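Local coordinates for protein soluble lytic murein transglycosylase (Pseudomonas aeruginosa, PDB 5OHU) that cleaves the glycan strands of peptidoglycan as a lytic transglycosylase, taking part in both exolytic and endolytic turnover of the cell wall, at residues R427-A432 and I458-Q463; E440-A445 and A464-D469; S195-L200 and L213-A218. All coordinates share one frame; numbering follows the deposited sequence.

Interactions 1 and 2 belong to one bundle of three successive helices, 422-433, 438-450 and 454-463, and their centres lie about 10 Å apart. Gln-444 of the middle helix joins them: its OE1 lies 2.7 Å from Ser-460 OG and its NE2 lies 3.1 Å from Trp-429 O, both probable hydrogen bonds. Interaction 3 sits on the other side of the chain's centre, about 42 Å and 49 Å from interactions 1 and 2 between centres, and touches neither. All three are structural packing in this mostly helical protein, whose catalytic machinery, as in its relatives, probably resides in the lysozyme-like transglycosylase domain.

Interaction 1: R427-A432 and I458-Q463; sequences REWYHA and IRSISQ
In the TPR-like L domain, Tyr-430 of helix 422-433 and Arg-459 of helix 454-463 form a cation-pi contact between two helices that are next but one in the chain. The arginine chain lies over one face of the phenol ring. Its guanidinium carbon CZ is 4.4 Å from the centroid of the Tyr-430 ring and only 11° off the ring normal, although the two flat groups are tilted 36° against each other. Closer to the helix, Arg-459 CD adds a CH-pi contact, 3.9 Å from the Tyr-430 centroid. The arginine reaches that far because its CG is anti to the backbone N (chi1 -175°) and the chain stays extended as far as NE; the two side chains cross at about a right angle. Phe-455 and Pro-456 also pack on Tyr-430.

A second link runs through water. Trp-429 NE1 donates to it over 2.9 Å, in the plane of the indole, and the water in turn donates to Ser-460 OG at 2.6 Å. Ser-460 OG is also hydrogen-bonded to a second partner, the side-chain amide oxygen of the buried Gln-444 on the intervening helix 438-450. The packing of helices next but one in sequence is characteristic of TPR-like alpha superhelices; here a cation-pi contact and a water bridge make it.

Interaction 2: E440-A445 and A464-D469; sequences ELIAQA and AQYWDD
Ala-464 points its methyl group at helix 438-450, where it meets Leu-441 at its CB and Ile-442 at its CG1. Ala-464 CB lies 3.8 Å from Leu-441 CB and 3.7 Å from Ile-442 CG1, so one small side chain is shared by two consecutive residues of the helix. Leu-441 also brings a branch end over the loop backbone, with CD1 3.8 Å from Ala-464 N.

Ile-442 does double duty. With CG1 anti to the carbonyl carbon (chi1 -76°), its longer branch projects beyond Ala-464 to Tyr-466, and the two side chains cross at about a right angle. Ile-442 meets the tyrosine at CB, with CD1 and CG1 both 4.1 Å from that atom. The far end of Tyr-466 is fixed elsewhere: its hydroxyl is hydrogen-bonded to the backbone oxygen of Arg-392, while Ala-394 packs on both Ile-442 and Tyr-466. Within the loop, Asp-468 N sits 4.1 Å above one face of the Tyr-466 ring, offset toward its rim.

The path of the chain explains why Ala-464 and Tyr-466 can both face the helix. Gln-465, at positive phi, ends helix 454-463, and four residues later Asp-469 N-caps the next helix through Ile-472 N. The contact thus lies at the open end of the antiparallel hairpin of helices 438-450 and 454-463, away from the turn that joins them, where a Schellman motif ends the second helix.

Interaction 3: S195-L200 and L213-A218; sequences SLASHL and LMVSVA
Val-215 reaches across a helical hairpin, made by helices 194-201 and 208-219, to touch Ala-197 and Ser-198 on the facing turn. One methyl, Val-215 CG2, meets Ala-197 CB at 3.9 Å in a plain apolar contact. The other, CG1, lies 3.8 Å from Ser-198 OG, and CG2 is 4.0 Å from the same Ser-198 OG. Both methyls therefore flank the hydroxyl, and CG2 alone also reaches Ala-197. Small residues on the first helix let the backbones come close, with the CA atoms of Ala-197 and Val-215 6.8 Å apart.

Beyond this first shell, the preceding helix 178-190 and the following helix 235-251 pack against the hairpin. Ala-197 rests on Leu-185 of the former. On the other helix of the pair, Val-217 packs on Val-240, and Ala-218, three residues after Val-215, touches Leu-243, both of helix 235-251.

The serine hydroxyl meets only carbon atoms of the valine, yet its polar need is met within its own helix. Lying beside the backbone N (chi1 -67°), Ser-198 OG turns back along the helix and is hydrogen-bonded to the carbonyl oxygen of Tyr-194.

Interaction 1: R427-A432 and I458-Q463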
ATOM      1  N   ARG A 427      -0.205  14.065  12.446  1.00 28.73           N
ATOM      2  CA  ARG A 427      -0.906  12.934  13.042  1.00 31.24           C
ATOM      3  C   ARG A 427      -2.337  13.305  13.419  1.00 28.77           C
ATOM      4  O   ARG A 427      -3.267  12.534  13.161  1.00 30.66           O
ATOM      5  CB  ARG A 427      -0.148  12.403  14.260  1.00 36.30           C
ATOM      6  CG  ARG A 427      -0.720  11.087  14.758  1.00 51.19           C
ATOM      7  CD  ARG A 427      -0.018  10.562  15.998  1.00 63.45           C
ATOM      8  NE  ARG A 427       1.385  10.241  15.759  1.00 71.19           N
ATOM      9  CZ  ARG A 427       2.402  10.980  16.189  1.00 74.04           C
ATOM     10  NH1 ARG A 427       2.171  12.080  16.893  1.00 73.30           N
ATOM     11  NH2 ARG A 427       3.649  10.611  15.926  1.00 74.89           N
ATOM     12  N   GLU A 428      -2.538  14.477  14.026  1.00 25.92           N
ATOM     13  CA  GLU A 428      -3.897  14.960  14.252  1.00 21.54           C
ATOM     14  C   GLU A 428      -4.675  14.991  12.952  1.00 34.21           C
ATOM     15  O   GLU A 428      -5.798  14.470  12.851  1.00 25.62           O
ATOM     16  CB  GLU A 428      -3.874  16.363  14.863  1.00 26.36           C
ATOM     17  CG  GLU A 428      -3.582  16.422  16.354  1.00 33.27           C
ATOM     18  CD  GLU A 428      -4.699  15.843  17.225  1.00 38.27           C
ATOM     19  OE1 GLU A 428      -4.455  15.695  18.451  1.00 39.24           O
ATOM     20  OE2 GLU A 428      -5.809  15.542  16.703  1.00 32.80           O
ATOM     21  N   TRP A 429      -4.074  15.609  11.935  1.00 32.50           N
ATOM     22  CA  TRP A 429      -4.755  15.811  10.665  1.00 28.55           C
ATOM     23  C   TRP A 429      -5.195  14.484  10.064  1.00 22.93           C
ATOM     24  O   TRP A 429      -6.340  14.341   9.624  1.00 27.93           O
ATOM     25  CB  TRP A 429      -3.822  16.559   9.721  1.00 27.70           C
ATOM     26  CG  TRP A 429      -4.498  17.397   8.720  1.00 31.74           C
ATOM     27  CD1 TRP A 429      -4.748  17.077   7.417  1.00 30.74           C
ATOM     28  CD2 TRP A 429      -5.000  18.725   8.919  1.00 34.04           C
ATOM     29  NE1 TRP A 429      -5.391  18.124   6.794  1.00 39.46           N
ATOM     30  CE2 TRP A 429      -5.556  19.148   7.692  1.00 36.57           C
ATOM     31  CE3 TRP A 429      -5.054  19.588  10.018  1.00 28.05           C
ATOM     32  CZ2 TRP A 429      -6.138  20.405   7.529  1.00 27.65           C
ATOM     33  CZ3 TRP A 429      -5.631  20.834   9.857  1.00 31.74           C
ATOM     34  CH2 TRP A 429      -6.166  21.232   8.620  1.00 30.78           C
ATOM     35  N   TYR A 430      -4.299  13.494  10.055  1.00 26.15           N
ATOM     36  CA  TYR A 430      -4.592  12.205   9.426  1.00 33.74           C
ATOM     37  C   TYR A 430      -5.582  11.393  10.245  1.00 33.16           C
ATOM     38  O   TYR A 430      -6.440  10.709   9.680  1.00 33.58           O
ATOM     39  CB  TYR A 430      -3.311  11.388   9.234  1.00 30.28           C
ATOM     40  CG  TYR A 430      -2.329  11.958   8.234  1.00 33.71           C
ATOM     41  CD1 TYR A 430      -2.682  13.010   7.390  1.00 30.07           C
ATOM     42  CD2 TYR A 430      -1.044  11.440   8.137  1.00 38.85           C
ATOM     43  CE1 TYR A 430      -1.773  13.533   6.482  1.00 33.90           C
ATOM     44  CE2 TYR A 430      -0.132  11.946   7.230  1.00 46.35           C
ATOM     45  CZ  TYR A 430      -0.497  12.990   6.406  1.00 41.89           C
ATOM     46  OH  TYR A 430       0.429  13.475   5.513  1.00 38.34           O
ATOM     47  N   HIS A 431      -5.453  11.418  11.573  1.00 36.35           N
ATOM     48  CA  HIS A 431      -6.396  10.684  12.407  1.00 36.65           C
ATOM     49  C   HIS A 431      -7.797  11.260  12.268  1.00 30.31           C
ATOM     50  O   HIS A 431      -8.766  10.516  12.078  1.00 38.38           O
ATOM     51  CB  HIS A 431      -5.934  10.686  13.867  1.00 41.33           C
ATOM     52  CG  HIS A 431      -6.825   9.907  14.786  1.00 48.42           C
ATOM     53  ND1 HIS A 431      -6.883   8.529  14.776  1.00 46.88           N
ATOM     54  CD2 HIS A 431      -7.696  10.313  15.743  1.00 45.62           C
ATOM     55  CE1 HIS A 431      -7.749   8.121  15.688  1.00 47.47           C
ATOM     56  NE2 HIS A 431      -8.257   9.183  16.286  1.00 42.43           N
ATOM     57  N   ALA A 432      -7.913  12.587  12.319  1.00 30.77           N
ATOM     58  CA  ALA A 432      -9.201  13.243  12.120  1.00 29.39           C
ATOM     59  C   ALA A 432      -9.829  12.858  10.784  1.00 38.53           C
ATOM     60  O   ALA A 432     -11.045  12.642  10.698  1.00 38.37           O
ATOM     61  CB  ALA A 432      -9.026  14.756  12.208  1.00 26.31           C
ATOM     62  N   ILE A 458      -3.511  16.943  -0.684  1.00 26.73           N
ATOM     63  CA  ILE A 458      -3.670  15.911  -1.710  1.00 24.30           C
ATOM     64  C   ILE A 458      -4.297  14.656  -1.111  1.00 30.66           C
ATOM     65  O   ILE A 458      -5.193  14.043  -1.705  1.00 31.28           O
ATOM     66  CB  ILE A 458      -2.305  15.604  -2.360  1.00 24.26           C
ATOM     67  CG1 ILE A 458      -1.880  16.743  -3.304  1.00 26.55           C
ATOM     68  CG2 ILE A 458      -2.327  14.233  -3.069  1.00 17.05           C
ATOM     69  CD1 ILE A 458      -0.394  16.745  -3.641  1.00 28.80           C
ATOM     70  N   ARG A 459      -3.830  14.255   0.075  1.00 33.22           N
ATOM     71  CA  ARG A 459      -4.365  13.069   0.737  1.00 40.94           C
ATOM     72  C   ARG A 459      -5.863  13.214   1.019  1.00 36.47           C
ATOM     73  O   ARG A 459      -6.648  12.302   0.742  1.00 32.35           O
ATOM     74  CB  ARG A 459      -3.573  12.815   2.019  1.00 42.04           C
ATOM     75  CG  ARG A 459      -3.914  11.552   2.769  1.00 50.06           C
ATOM     76  CD  ARG A 459      -2.982  11.415   3.963  1.00 56.87           C
ATOM     77  NE  ARG A 459      -3.456  10.440   4.939  1.00 64.43           N
ATOM     78  CZ  ARG A 459      -3.087   9.164   4.962  1.00 67.59           C
ATOM     79  NH1 ARG A 459      -2.234   8.699   4.056  1.00 69.44           N
ATOM     80  NH2 ARG A 459      -3.571   8.352   5.894  1.00 65.77           N
ATOM     81  N   SER A 460      -6.283  14.371   1.535  1.00 33.45           N
ATOM     82  CA  SER A 460      -7.692  14.555   1.874  1.00 41.28           C
ATOM     83  C   SER A 460      -8.563  14.566   0.625  1.00 32.28           C
ATOM     84  O   SER A 460      -9.585  13.873   0.558  1.00 25.94           O
ATOM     85  CB  SER A 460      -7.886  15.853   2.659  1.00 43.20           C
ATOM     86  OG  SER A 460      -7.285  15.769   3.931  1.00 53.40           O
ATOM     87  N   ILE A 461      -8.182  15.372  -0.368  1.00 29.70           N
ATOM     88  CA  ILE A 461      -8.988  15.507  -1.574  1.00 33.74           C
ATOM     89  C   ILE A 461      -9.043  14.188  -2.332  1.00 34.30           C
ATOM     90  O   ILE A 461     -10.020  13.910  -3.038  1.00 35.75           O
ATOM     91  CB  ILE A 461      -8.446  16.653  -2.453  1.00 35.19           C
ATOM     92  CG1 ILE A 461      -9.484  17.060  -3.489  1.00 37.12           C
ATOM     93  CG2 ILE A 461      -7.148  16.267  -3.154  1.00 25.30           C
ATOM     94  CD1 ILE A 461     -10.078  18.402  -3.195  1.00 35.15           C
ATOM     95  N   SER A 462      -8.014  13.350  -2.188  1.00 33.26           N
ATOM     96  CA  SER A 462      -8.057  12.036  -2.818  1.00 35.69           C
ATOM     97  C   SER A 462      -9.013  11.105  -2.083  1.00 39.69           C
ATOM     98  O   SER A 462      -9.762  10.357  -2.720  1.00 46.25           O
ATOM     99  CB  SER A 462      -6.652  11.441  -2.892  1.00 36.35           C
ATOM    100  OG  SER A 462      -5.826  12.266  -3.700  1.00 38.45           O
ATOM    101  N   GLN A 463      -9.011  11.140  -0.746  1.00 34.94           N
ATOM    102  CA  GLN A 463      -9.996  10.357  -0.003  1.00 44.85           C
ATOM    103  C   GLN A 463     -11.406  10.761  -0.401  1.00 44.55           C
ATOM    104  O   GLN A 463     -12.293   9.910  -0.540  1.00 47.74           O
ATOM    105  CB  GLN A 463      -9.815  10.535   1.505  1.00 50.13           C
ATOM    106  CG  GLN A 463      -8.531   9.993   2.105  1.00 55.84           C
ATOM    107  CD  GLN A 463      -8.406  10.341   3.590  1.00 61.87           C
ATOM    108  OE1 GLN A 463      -7.465  11.023   4.009  1.00 60.24           O
ATOM    109  NE2 GLN A 463      -9.367   9.883   4.386  1.00 58.26           N
TER
HETATM  110  O   HOH W   1      -6.107  18.040   3.999  1.00 39.00           O

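Interaction 2: E440-A445 and A464-D469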
ATOM      1  N   GLU A 440     -16.606  17.154   4.322  1.00 50.40           N
ATOM      2  CA  GLU A 440     -15.639  17.567   5.328  1.00 51.55           C
ATOM      3  C   GLU A 440     -14.216  17.334   4.839  1.00 40.34           C
ATOM      4  O   GLU A 440     -13.342  18.194   4.998  1.00 33.86           O
ATOM      5  CB  GLU A 440     -15.902  16.819   6.634  1.00 56.09           C
ATOM      6  CG  GLU A 440     -17.168  17.268   7.355  1.00 60.35           C
ATOM      7  CD  GLU A 440     -17.520  16.372   8.529  1.00 69.02           C
ATOM      8  OE1 GLU A 440     -17.337  15.136   8.426  1.00 70.10           O
ATOM      9  OE2 GLU A 440     -17.977  16.908   9.560  1.00 77.30           O
ATOM     10  N   LEU A 441     -13.971  16.168   4.239  1.00 35.64           N
ATOM     11  CA  LEU A 441     -12.672  15.893   3.642  1.00 40.70           C
ATOM     12  C   LEU A 441     -12.273  16.983   2.655  1.00 39.08           C
ATOM     13  O   LEU A 441     -11.109  17.401   2.616  1.00 30.74           O
ATOM     14  CB  LEU A 441     -12.701  14.535   2.943  1.00 42.65           C
ATOM     15  CG  LEU A 441     -12.731  13.307   3.845  1.00 38.89           C
ATOM     16  CD1 LEU A 441     -12.894  12.085   2.986  1.00 34.68           C
ATOM     17  CD2 LEU A 441     -11.459  13.215   4.681  1.00 30.25           C
ATOM     18  N   ILE A 442     -13.231  17.454   1.852  1.00 35.91           N
ATOM     19  CA  ILE A 442     -12.959  18.518   0.893  1.00 37.40           C
ATOM     20  C   ILE A 442     -12.601  19.811   1.619  1.00 40.83           C
ATOM     21  O   ILE A 442     -11.633  20.496   1.259  1.00 36.83           O
ATOM     22  CB  ILE A 442     -14.164  18.696  -0.054  1.00 35.77           C
ATOM     23  CG1 ILE A 442     -14.202  17.569  -1.097  1.00 35.42           C
ATOM     24  CG2 ILE A 442     -14.120  20.046  -0.737  1.00 34.43           C
ATOM     25  CD1 ILE A 442     -15.554  17.361  -1.724  1.00 28.43           C
ATOM     26  N   ALA A 443     -13.354  20.151   2.669  1.00 40.13           N
ATOM     27  CA  ALA A 443     -13.023  21.332   3.459  1.00 40.99           C
ATOM     28  C   ALA A 443     -11.635  21.210   4.081  1.00 39.81           C
ATOM     29  O   ALA A 443     -10.857  22.174   4.072  1.00 33.59           O
ATOM     30  CB  ALA A 443     -14.080  21.555   4.539  1.00 42.24           C
ATOM     31  N   GLN A 444     -11.302  20.028   4.615  1.00 31.30           N
ATOM     32  CA  GLN A 444      -9.973  19.823   5.183  1.00 34.53           C
ATOM     33  C   GLN A 444      -8.890  19.995   4.121  1.00 38.22           C
ATOM     34  O   GLN A 444      -7.817  20.549   4.399  1.00 30.57           O
ATOM     35  CB  GLN A 444      -9.879  18.435   5.817  1.00 31.34           C
ATOM     36  CG  GLN A 444      -8.756  18.290   6.828  1.00 26.68           C
ATOM     37  CD  GLN A 444      -8.450  16.846   7.153  1.00 30.77           C
ATOM     38  OE1 GLN A 444      -8.524  15.981   6.283  1.00 33.49           O
ATOM     39  NE2 GLN A 444      -8.106  16.571   8.412  1.00 33.29           N
ATOM     40  N   ALA A 445      -9.160  19.525   2.897  1.00 29.16           N
ATOM     41  CA  ALA A 445      -8.203  19.696   1.809  1.00 36.21           C
ATOM     42  C   ALA A 445      -7.914  21.169   1.556  1.00 31.78           C
ATOM     43  O   ALA A 445      -6.753  21.557   1.363  1.00 34.65           O
ATOM     44  CB  ALA A 445      -8.720  19.023   0.533  1.00 26.69           C
ATOM     45  N   ALA A 464     -11.627  12.061  -0.595  1.00 39.47           N
ATOM     46  CA  ALA A 464     -12.931  12.569  -0.989  1.00 35.65           C
ATOM     47  C   ALA A 464     -13.281  12.235  -2.434  1.00 51.99           C
ATOM     48  O   ALA A 464     -14.430  12.450  -2.841  1.00 56.47           O
ATOM     49  CB  ALA A 464     -12.972  14.078  -0.787  1.00 30.36           C
ATOM     50  N   GLN A 465     -12.321  11.729  -3.213  1.00 43.65           N
ATOM     51  CA  GLN A 465     -12.542  11.378  -4.615  1.00 49.45           C
ATOM     52  C   GLN A 465     -13.068  12.571  -5.407  1.00 44.59           C
ATOM     53  O   GLN A 465     -13.915  12.434  -6.290  1.00 46.98           O
ATOM     54  CB  GLN A 465     -13.480  10.175  -4.742  1.00 57.90           C
ATOM     55  CG  GLN A 465     -12.933   8.911  -4.092  1.00 57.62           C
ATOM     56  CD  GLN A 465     -13.409   7.649  -4.771  1.00 62.25           C
ATOM     57  OE1 GLN A 465     -13.166   7.440  -5.960  1.00 67.67           O
ATOM     58  NE2 GLN A 465     -14.088   6.794  -4.019  1.00 64.51           N
ATOM     59  N   TYR A 466     -12.565  13.755  -5.079  1.00 35.23           N
ATOM     60  CA  TYR A 466     -12.899  14.974  -5.804  1.00 35.51           C
ATOM     61  C   TYR A 466     -11.705  15.343  -6.678  1.00 39.54           C
ATOM     62  O   TYR A 466     -10.767  16.005  -6.237  1.00 46.91           O
ATOM     63  CB  TYR A 466     -13.256  16.102  -4.855  1.00 34.90           C
ATOM     64  CG  TYR A 466     -13.694  17.312  -5.614  1.00 46.10           C
ATOM     65  CD1 TYR A 466     -14.963  17.374  -6.171  1.00 54.07           C
ATOM     66  CD2 TYR A 466     -12.832  18.381  -5.816  1.00 42.95           C
ATOM     67  CE1 TYR A 466     -15.374  18.476  -6.888  1.00 52.22           C
ATOM     68  CE2 TYR A 466     -13.231  19.485  -6.531  1.00 46.62           C
ATOM     69  CZ  TYR A 466     -14.505  19.527  -7.066  1.00 54.94           C
ATOM     70  OH  TYR A 466     -14.912  20.624  -7.784  1.00 65.29           O
ATOM     71  N   TRP A 467     -11.765  14.949  -7.940  1.00 32.30           N
ATOM     72  CA  TRP A 467     -10.615  15.042  -8.820  1.00 35.82           C
ATOM     73  C   TRP A 467     -10.518  16.359  -9.591  1.00 38.88           C
ATOM     74  O   TRP A 467      -9.459  16.635 -10.168  1.00 31.07           O
ATOM     75  CB  TRP A 467     -10.645  13.876  -9.802  1.00 27.62           C
ATOM     76  CG  TRP A 467     -10.805  12.552  -9.130  1.00 34.73           C
ATOM     77  CD1 TRP A 467     -11.844  11.687  -9.270  1.00 35.97           C
ATOM     78  CD2 TRP A 467      -9.888  11.934  -8.211  1.00 41.45           C
ATOM     79  NE1 TRP A 467     -11.634  10.563  -8.505  1.00 44.35           N
ATOM     80  CE2 TRP A 467     -10.440  10.690  -7.846  1.00 42.25           C
ATOM     81  CE3 TRP A 467      -8.655  12.311  -7.665  1.00 39.58           C
ATOM     82  CZ2 TRP A 467      -9.805   9.820  -6.954  1.00 42.16           C
ATOM     83  CZ3 TRP A 467      -8.016  11.438  -6.785  1.00 32.19           C
ATOM     84  CH2 TRP A 467      -8.596  10.213  -6.437  1.00 37.30           C
ATOM     85  N   ASP A 468     -11.567  17.182  -9.599  1.00 33.04           N
ATOM     86  CA  ASP A 468     -11.595  18.351 -10.471  1.00 38.42           C
ATOM     87  C   ASP A 468     -10.813  19.541  -9.928  1.00 35.78           C
ATOM     88  O   ASP A 468     -10.687  20.547 -10.635  1.00 37.87           O
ATOM     89  CB  ASP A 468     -13.040  18.771 -10.737  1.00 56.84           C
ATOM     90  CG  ASP A 468     -13.890  17.629 -11.241  1.00 68.91           C
ATOM     91  OD1 ASP A 468     -13.337  16.531 -11.463  1.00 63.52           O
ATOM     92  OD2 ASP A 468     -15.110  17.828 -11.415  1.00 80.35           O
ATOM     93  N   ASP A 469     -10.279  19.471  -8.712  1.00 29.64           N
ATOM     94  CA  ASP A 469      -9.504  20.585  -8.169  1.00 35.43           C
ATOM     95  C   ASP A 469      -8.039  20.324  -8.482  1.00 36.34           C
ATOM     96  O   ASP A 469      -7.347  19.611  -7.750  1.00 33.54           O
ATOM     97  CB  ASP A 469      -9.736  20.761  -6.673  1.00 37.52           C
ATOM     98  CG  ASP A 469      -9.176  22.077  -6.148  1.00 47.20           C
ATOM     99  OD1 ASP A 469      -8.123  22.525  -6.649  1.00 44.07           O
ATOM    100  OD2 ASP A 469      -9.790  22.663  -5.228  1.00 54.39           O
TER

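Interaction 3: S195-L200 and L213-A218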
ATOM      1  N   SER A 195      11.742 -20.462  12.654  1.00 27.58           N
ATOM      2  CA  SER A 195      11.925 -20.805  14.056  1.00 27.85           C
ATOM      3  C   SER A 195      10.589 -21.200  14.677  1.00 25.65           C
ATOM      4  O   SER A 195      10.470 -22.246  15.325  1.00 28.02           O
ATOM      5  CB  SER A 195      12.568 -19.630  14.792  1.00 37.92           C
ATOM      6  OG  SER A 195      12.691 -19.905  16.174  1.00 52.49           O
ATOM      7  N   LEU A 196       9.554 -20.390  14.451  1.00 20.15           N
ATOM      8  CA  LEU A 196       8.202 -20.798  14.801  1.00 18.43           C
ATOM      9  C   LEU A 196       7.852 -22.149  14.176  1.00 25.56           C
ATOM     10  O   LEU A 196       7.444 -23.079  14.880  1.00 27.12           O
ATOM     11  CB  LEU A 196       7.211 -19.721  14.360  1.00 13.26           C
ATOM     12  CG  LEU A 196       5.747 -20.079  14.635  1.00 19.03           C
ATOM     13  CD1 LEU A 196       5.507 -20.463  16.068  1.00 13.41           C
ATOM     14  CD2 LEU A 196       4.798 -18.971  14.186  1.00 26.51           C
ATOM     15  N   ALA A 197       8.019 -22.276  12.854  1.00 20.88           N
ATOM     16  CA  ALA A 197       7.618 -23.503  12.158  1.00 17.99           C
ATOM     17  C   ALA A 197       8.327 -24.723  12.731  1.00 18.28           C
ATOM     18  O   ALA A 197       7.709 -25.777  12.937  1.00 22.66           O
ATOM     19  CB  ALA A 197       7.899 -23.371  10.657  1.00 16.64           C
ATOM     20  N   SER A 198       9.621 -24.589  13.022  1.00 15.78           N
ATOM     21  CA  SER A 198      10.365 -25.714  13.571  1.00 30.27           C
ATOM     22  C   SER A 198       9.915 -26.042  14.986  1.00 30.96           C
ATOM     23  O   SER A 198       9.899 -27.216  15.370  1.00 38.98           O
ATOM     24  CB  SER A 198      11.866 -25.428  13.539  1.00 27.56           C
ATOM     25  OG  SER A 198      12.332 -25.376  12.204  1.00 37.73           O
ATOM     26  N   HIS A 199       9.541 -25.029  15.771  1.00 25.01           N
ATOM     27  CA  HIS A 199       8.971 -25.298  17.089  1.00 20.35           C
ATOM     28  C   HIS A 199       7.631 -26.022  16.973  1.00 24.68           C
ATOM     29  O   HIS A 199       7.373 -26.987  17.706  1.00 25.40           O
ATOM     30  CB  HIS A 199       8.828 -23.995  17.860  1.00 27.58           C
ATOM     31  CG  HIS A 199      10.129 -23.454  18.360  1.00 50.53           C
ATOM     32  ND1 HIS A 199      10.420 -22.106  18.376  1.00 60.07           N
ATOM     33  CD2 HIS A 199      11.218 -24.080  18.865  1.00 61.18           C
ATOM     34  CE1 HIS A 199      11.634 -21.925  18.865  1.00 67.09           C
ATOM     35  NE2 HIS A 199      12.139 -23.107  19.170  1.00 69.31           N
ATOM     36  N   LEU A 200       6.764 -25.581  16.055  1.00 17.44           N
ATOM     37  CA  LEU A 200       5.539 -26.334  15.805  1.00 22.62           C
ATOM     38  C   LEU A 200       5.850 -27.752  15.346  1.00 25.03           C
ATOM     39  O   LEU A 200       5.168 -28.701  15.742  1.00 29.83           O
ATOM     40  CB  LEU A 200       4.666 -25.611  14.778  1.00 17.36           C
ATOM     41  CG  LEU A 200       4.191 -24.221  15.224  1.00 17.97           C
ATOM     42  CD1 LEU A 200       3.552 -23.487  14.068  1.00 15.76           C
ATOM     43  CD2 LEU A 200       3.178 -24.337  16.337  1.00 16.10           C
ATOM     44  N   LEU A 213      10.246 -31.826   7.006  1.00 19.37           N
ATOM     45  CA  LEU A 213      10.339 -31.775   5.556  1.00 18.82           C
ATOM     46  C   LEU A 213       9.688 -30.516   5.027  1.00 22.39           C
ATOM     47  O   LEU A 213      10.186 -29.895   4.076  1.00 26.15           O
ATOM     48  CB  LEU A 213       9.675 -33.016   4.964  1.00 22.67           C
ATOM     49  CG  LEU A 213      10.225 -33.606   3.681  1.00 24.74           C
ATOM     50  CD1 LEU A 213      11.760 -33.662   3.764  1.00 20.71           C
ATOM     51  CD2 LEU A 213       9.631 -35.014   3.492  1.00 18.17           C
ATOM     52  N   MET A 214       8.562 -30.127   5.624  1.00 16.32           N
ATOM     53  CA  MET A 214       7.930 -28.881   5.223  0.58 18.14           C
ATOM     54  C   MET A 214       8.888 -27.709   5.394  1.00 18.42           C
ATOM     55  O   MET A 214       9.036 -26.886   4.485  1.00 15.28           O
ATOM     56  CB  MET A 214       6.646 -28.653   6.014  0.58 23.15           C
ATOM     57  CG  MET A 214       5.969 -27.335   5.679  0.58 22.07           C
ATOM     58  SD  MET A 214       4.234 -27.334   6.153  0.58 26.93           S
ATOM     59  CE  MET A 214       3.520 -28.291   4.818  0.58 29.08           C
ATOM     60  N   VAL A 215       9.566 -27.634   6.541  1.00 15.06           N
ATOM     61  CA  VAL A 215      10.468 -26.509   6.780  1.00 16.37           C
ATOM     62  C   VAL A 215      11.612 -26.515   5.768  1.00 16.16           C
ATOM     63  O   VAL A 215      11.941 -25.485   5.173  1.00 20.50           O
ATOM     64  CB  VAL A 215      10.983 -26.525   8.234  1.00 16.11           C
ATOM     65  CG1 VAL A 215      12.022 -25.405   8.449  1.00 15.80           C
ATOM     66  CG2 VAL A 215       9.810 -26.395   9.230  1.00 13.54           C
ATOM     67  N   SER A 216      12.235 -27.679   5.561  1.00 16.44           N
ATOM     68  CA  SER A 216      13.341 -27.791   4.609  1.00 13.82           C
ATOM     69  C   SER A 216      12.920 -27.396   3.198  1.00 13.92           C
ATOM     70  O   SER A 216      13.652 -26.690   2.497  1.00 14.83           O
ATOM     71  CB  SER A 216      13.882 -29.216   4.612  1.00 16.27           C
ATOM     72  OG  SER A 216      14.986 -29.316   3.720  1.00 27.48           O
ATOM     73  N   VAL A 217      11.742 -27.842   2.769  1.00 13.37           N
ATOM     74  CA  VAL A 217      11.261 -27.514   1.433  1.00 13.15           C
ATOM     75  C   VAL A 217      10.916 -26.034   1.339  1.00 12.84           C
ATOM     76  O   VAL A 217      11.138 -25.399   0.305  1.00 17.49           O
ATOM     77  CB  VAL A 217      10.060 -28.413   1.078  1.00 13.21           C
ATOM     78  CG1 VAL A 217       9.298 -27.885  -0.130  1.00 12.96           C
ATOM     79  CG2 VAL A 217      10.532 -29.846   0.849  1.00 15.30           C
ATOM     80  N   ALA A 218      10.347 -25.461   2.405  1.00 14.65           N
ATOM     81  CA  ALA A 218      10.052 -24.031   2.363  1.00 13.39           C
ATOM     82  C   ALA A 218      11.335 -23.226   2.209  1.00 13.50           C
ATOM     83  O   ALA A 218      11.359 -22.216   1.500  1.00 15.27           O
ATOM     84  CB  ALA A 218       9.284 -23.596   3.614  1.00 21.24           C
TER